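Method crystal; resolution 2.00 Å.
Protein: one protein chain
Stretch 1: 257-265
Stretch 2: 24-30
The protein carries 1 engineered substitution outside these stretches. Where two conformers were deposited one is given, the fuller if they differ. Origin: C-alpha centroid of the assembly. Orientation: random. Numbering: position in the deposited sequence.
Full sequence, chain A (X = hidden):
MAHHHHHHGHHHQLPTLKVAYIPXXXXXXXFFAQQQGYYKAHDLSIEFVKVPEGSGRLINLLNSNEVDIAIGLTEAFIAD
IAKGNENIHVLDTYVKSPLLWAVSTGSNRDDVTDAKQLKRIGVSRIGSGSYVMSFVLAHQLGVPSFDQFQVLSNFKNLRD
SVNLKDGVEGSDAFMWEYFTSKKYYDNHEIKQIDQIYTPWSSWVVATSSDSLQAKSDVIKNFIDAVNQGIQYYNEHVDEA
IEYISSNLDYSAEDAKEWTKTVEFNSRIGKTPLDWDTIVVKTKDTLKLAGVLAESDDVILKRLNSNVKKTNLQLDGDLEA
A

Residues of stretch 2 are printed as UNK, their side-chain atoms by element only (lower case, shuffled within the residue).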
# COMPACT_ATOMS: atom_id res chain seq x y z
N GLU A 257 -4.63 -15.34 10.98
CA GLU A 257 -5.51 -14.27 11.43
C GLU A 257 -5.70 -13.22 10.34
O GLU A 257 -6.80 -12.71 10.14
CB GLU A 257 -4.97 -13.62 12.70
CG GLU A 257 -5.87 -12.55 13.29
CD GLU A 257 -5.28 -11.90 14.53
OE1 GLU A 257 -4.28 -12.43 15.05
OE2 GLU A 257 -5.82 -10.87 14.97
N TRP A 258 -4.62 -12.92 9.62
CA TRP A 258 -4.66 -11.92 8.56
C TRP A 258 -5.56 -12.34 7.40
O TRP A 258 -6.28 -11.51 6.84
CB TRP A 258 -3.24 -11.63 8.05
CG TRP A 258 -3.21 -10.85 6.78
CD1 TRP A 258 -3.35 -9.50 6.65
CD2 TRP A 258 -3.03 -11.36 5.46
NE1 TRP A 258 -3.26 -9.14 5.32
CE2 TRP A 258 -3.07 -10.27 4.57
CE3 TRP A 258 -2.84 -12.65 4.94
CZ2 TRP A 258 -2.92 -10.42 3.19
CZ3 TRP A 258 -2.69 -12.79 3.57
CH2 TRP A 258 -2.73 -11.68 2.71
N THR A 259 -5.53 -13.62 7.04
CA THR A 259 -6.32 -14.12 5.92
C THR A 259 -7.81 -13.92 6.13
O THR A 259 -8.59 -13.93 5.18
CB THR A 259 -6.06 -15.62 5.65
OG1 THR A 259 -6.55 -16.40 6.75
CG2 THR A 259 -4.57 -15.88 5.47
N LYS A 260 -8.21 -13.74 7.39
CA LYS A 260 -9.62 -13.58 7.73
C LYS A 260 -10.04 -12.11 7.79
O LYS A 260 -11.16 -11.80 8.20
CB LYS A 260 -9.93 -14.27 9.07
CG LYS A 260 -9.79 -15.79 9.04
CD LYS A 260 -10.49 -16.45 10.22
CE LYS A 260 -9.78 -16.16 11.54
NZ LYS A 260 -8.49 -16.89 11.67
N THR A 261 -9.15 -11.22 7.37
CA THR A 261 -9.44 -9.79 7.35
C THR A 261 -9.27 -9.21 5.96
O THR A 261 -9.84 -8.16 5.64
CB THR A 261 -8.53 -9.02 8.33
OG1 THR A 261 -7.17 -9.07 7.86
CG2 THR A 261 -8.62 -9.61 9.73
N VAL A 262 -8.48 -9.88 5.13
CA VAL A 262 -8.16 -9.37 3.80
C VAL A 262 -9.13 -9.86 2.72
O VAL A 262 -9.58 -11.00 2.75
CB VAL A 262 -6.73 -9.75 3.38
CG1 VAL A 262 -6.54 -11.25 3.36
CG2 VAL A 262 -6.39 -9.15 2.02
N GLU A 263 -9.46 -8.97 1.79
CA GLU A 263 -10.26 -9.33 0.63
C GLU A 263 -9.66 -8.73 -0.64
O GLU A 263 -9.84 -7.55 -0.93
CB GLU A 263 -11.71 -8.85 0.78
CG GLU A 263 -12.59 -9.22 -0.42
CD GLU A 263 -13.95 -8.55 -0.38
OE1 GLU A 263 -14.08 -7.50 0.28
OE2 GLU A 263 -14.88 -9.07 -1.03
N PHE A 264 -8.93 -9.55 -1.39
CA PHE A 264 -8.37 -9.12 -2.66
C PHE A 264 -9.50 -8.90 -3.67
O PHE A 264 -10.56 -9.51 -3.57
CB PHE A 264 -7.37 -10.15 -3.18
CG PHE A 264 -6.15 -10.29 -2.32
CD1 PHE A 264 -6.06 -11.31 -1.38
CD2 PHE A 264 -5.08 -9.41 -2.46
CE1 PHE A 264 -4.93 -11.44 -0.59
CE2 PHE A 264 -3.95 -9.54 -1.67
CZ PHE A 264 -3.88 -10.56 -0.73
N ASN A 265 -9.26 -8.01 -4.63
CA ASN A 265 -10.26 -7.72 -5.65
C ASN A 265 -10.39 -8.85 -6.66
O ASN A 265 -9.67 -8.88 -7.66
CB ASN A 265 -9.93 -6.40 -6.36
CG ASN A 265 -11.00 -5.99 -7.35
OD1 ASN A 265 -12.10 -6.54 -7.36
ND2 ASN A 265 -10.69 -5.01 -8.19
N UNK A 24 5.24 -8.38 1.15
CA UNK A 24 4.43 -8.56 2.35
C UNK A 24 3.38 -9.64 2.11
O UNK A 24 3.34 -10.26 1.04
c UNK A 24 4.70 -6.20 3.30
c UNK A 24 3.99 -4.95 3.75
o UNK A 24 2.94 -4.61 3.17
o UNK A 24 4.49 -4.28 4.68
c UNK A 24 3.75 -7.25 2.75
N UNK A 25 2.52 -9.87 3.10
CA UNK A 25 1.46 -10.86 2.98
C UNK A 25 0.52 -10.54 1.82
O UNK A 25 -0.05 -11.44 1.21
n UNK A 25 0.00 -7.58 5.54
c UNK A 25 0.67 -10.97 4.29
n UNK A 25 0.60 -9.49 6.33
c UNK A 25 0.06 -8.46 4.48
c UNK A 25 0.44 -9.66 4.96
c UNK A 25 0.33 -8.24 6.64
N UNK A 26 0.37 -9.25 1.52
CA UNK A 26 -0.54 -8.82 0.45
C UNK A 26 -0.08 -9.28 -0.93
O UNK A 26 -0.88 -9.40 -1.85
c UNK A 26 -0.71 -7.30 0.46
c UNK A 26 -0.83 -6.08 2.65
c UNK A 26 -3.54 -6.53 2.84
c UNK A 26 -1.47 -6.78 1.64
c UNK A 26 -1.53 -5.60 3.74
c UNK A 26 -2.89 -5.83 3.83
c UNK A 26 -2.83 -7.00 1.75
N UNK A 27 1.22 -9.53 -1.07
CA UNK A 27 1.79 -9.91 -2.36
C UNK A 27 1.58 -11.39 -2.67
O UNK A 27 2.02 -11.88 -3.71
c UNK A 27 3.28 -9.57 -2.41
o UNK A 27 4.01 -10.40 -1.54
N UNK A 28 0.92 -12.09 -1.75
CA UNK A 28 0.70 -13.53 -1.90
C UNK A 28 0.10 -13.93 -3.25
O UNK A 28 0.64 -14.80 -3.93
c UNK A 28 -0.17 -14.09 -0.75
o UNK A 28 0.57 -14.04 0.48
c UNK A 28 -0.56 -15.52 -1.02
N UNK A 29 -1.02 -13.29 -3.65
CA UNK A 29 -1.65 -13.63 -4.93
C UNK A 29 -0.68 -13.50 -6.11
O UNK A 29 -0.75 -14.29 -7.05
c UNK A 29 -1.79 -12.28 -2.91
c UNK A 29 -3.10 -12.24 -3.64
c UNK A 29 -2.77 -12.60 -5.05
N UNK A 30 0.20 -12.51 -6.06
CA UNK A 30 1.19 -12.31 -7.11
C UNK A 30 2.10 -13.53 -7.23
O UNK A 30 2.43 -13.96 -8.34
c UNK A 30 1.28 -9.72 -6.81
c UNK A 30 2.02 -11.06 -6.84
c UNK A 30 2.24 -8.59 -6.48
c UNK A 30 0.59 -9.47 -8.13

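Position 24 carries three carbons in an unbranched run, the third bearing two oxygens. This is a carboxylate on a two-methylene arm, and its nearest approach to stretch 1 is too long for contact. The residue is Glu 24. Its role here is played by the backbone, whose O accepts bonds from further along its own stretch.

At position 25 one carbon leads to a five-membered ring of three carbons and two nitrogens, an imidazole. The ring lies over one face of the Trp 258 indole, nearly parallel to its five-membered ring, with centroids 3.8 Å apart and planes at 16°. The CB of position 25 sits over the neighbouring six-membered ring, 3.6 Å from its centroid and only 3° off the normal, so the side chain covers both halves of the indole. The residue is His 25. Its CD2 comes within 3.5 Å of Trp 258 NE1, and its backbone O lies 3.1 Å from Trp 258 CH2.

Position 26 has one carbon followed by a six-membered ring made wholly of carbon, with no further atom on the ring. Its CA-to-CB bond points sideways to stretch 1, yet the end of the side chain comes nearer. The face of this ring receives the edge of Trp 258, the planes standing at 83° and the ring centroids 5.0 Å apart. An unsubstituted carbon ring identifies Phe 26. Trp 258 NE1 is 3.6 Å from Phe 26 CE2, while Val 262 CG2 reaches the same CE2 at 4.0 Å, near the plane of the phenylalanine ring.

At position 27 a single carbon bears one oxygen, and the CA-to-CB bond points away from stretch 1, which it does not touch. It is Ser 27, whose OG donates to Glu 24 O at 2.7 Å, alongside the backbone bond from Ser 27 N to the same oxygen at 3.1 Å.

The first side-chain carbon at position 28 carries one oxygen and one carbon. Although CB points toward stretch 1, the side chain stays just beyond contact range. This is Thr 28; its OG1 donates to His 25 O at 2.8 Å.

Position 29 has three carbons that close a ring onto the backbone N, and this ring lies over one face of Phe 264. Such a closure defines Pro 29. Its CG is 3.4 Å from the Phe 264 ring centroid and 10° off the normal.

Position 30 has four carbons, forked at the second, and they stay out of reach of stretch 1; it is Leu 30.

The contact works through ring packing, with no hydrogen bond between the stretches. Trp 258 is its centre: His 25 covers one indole face while Phe 26 meets the indole edge. Phe 264 extends the surface, taking Pro 29 on one face and turning its edge to the backbone, with Phe 264 CE2 3.1 Å from Phe 26 O. Within stretch 2, Ser 27 bonds back to Glu 24 O and Thr 28 to His 25 O, across the short 3-10 segment that carries the rings of His 25 and Phe 26.

Stretch 2 24-30: EHFSTPL
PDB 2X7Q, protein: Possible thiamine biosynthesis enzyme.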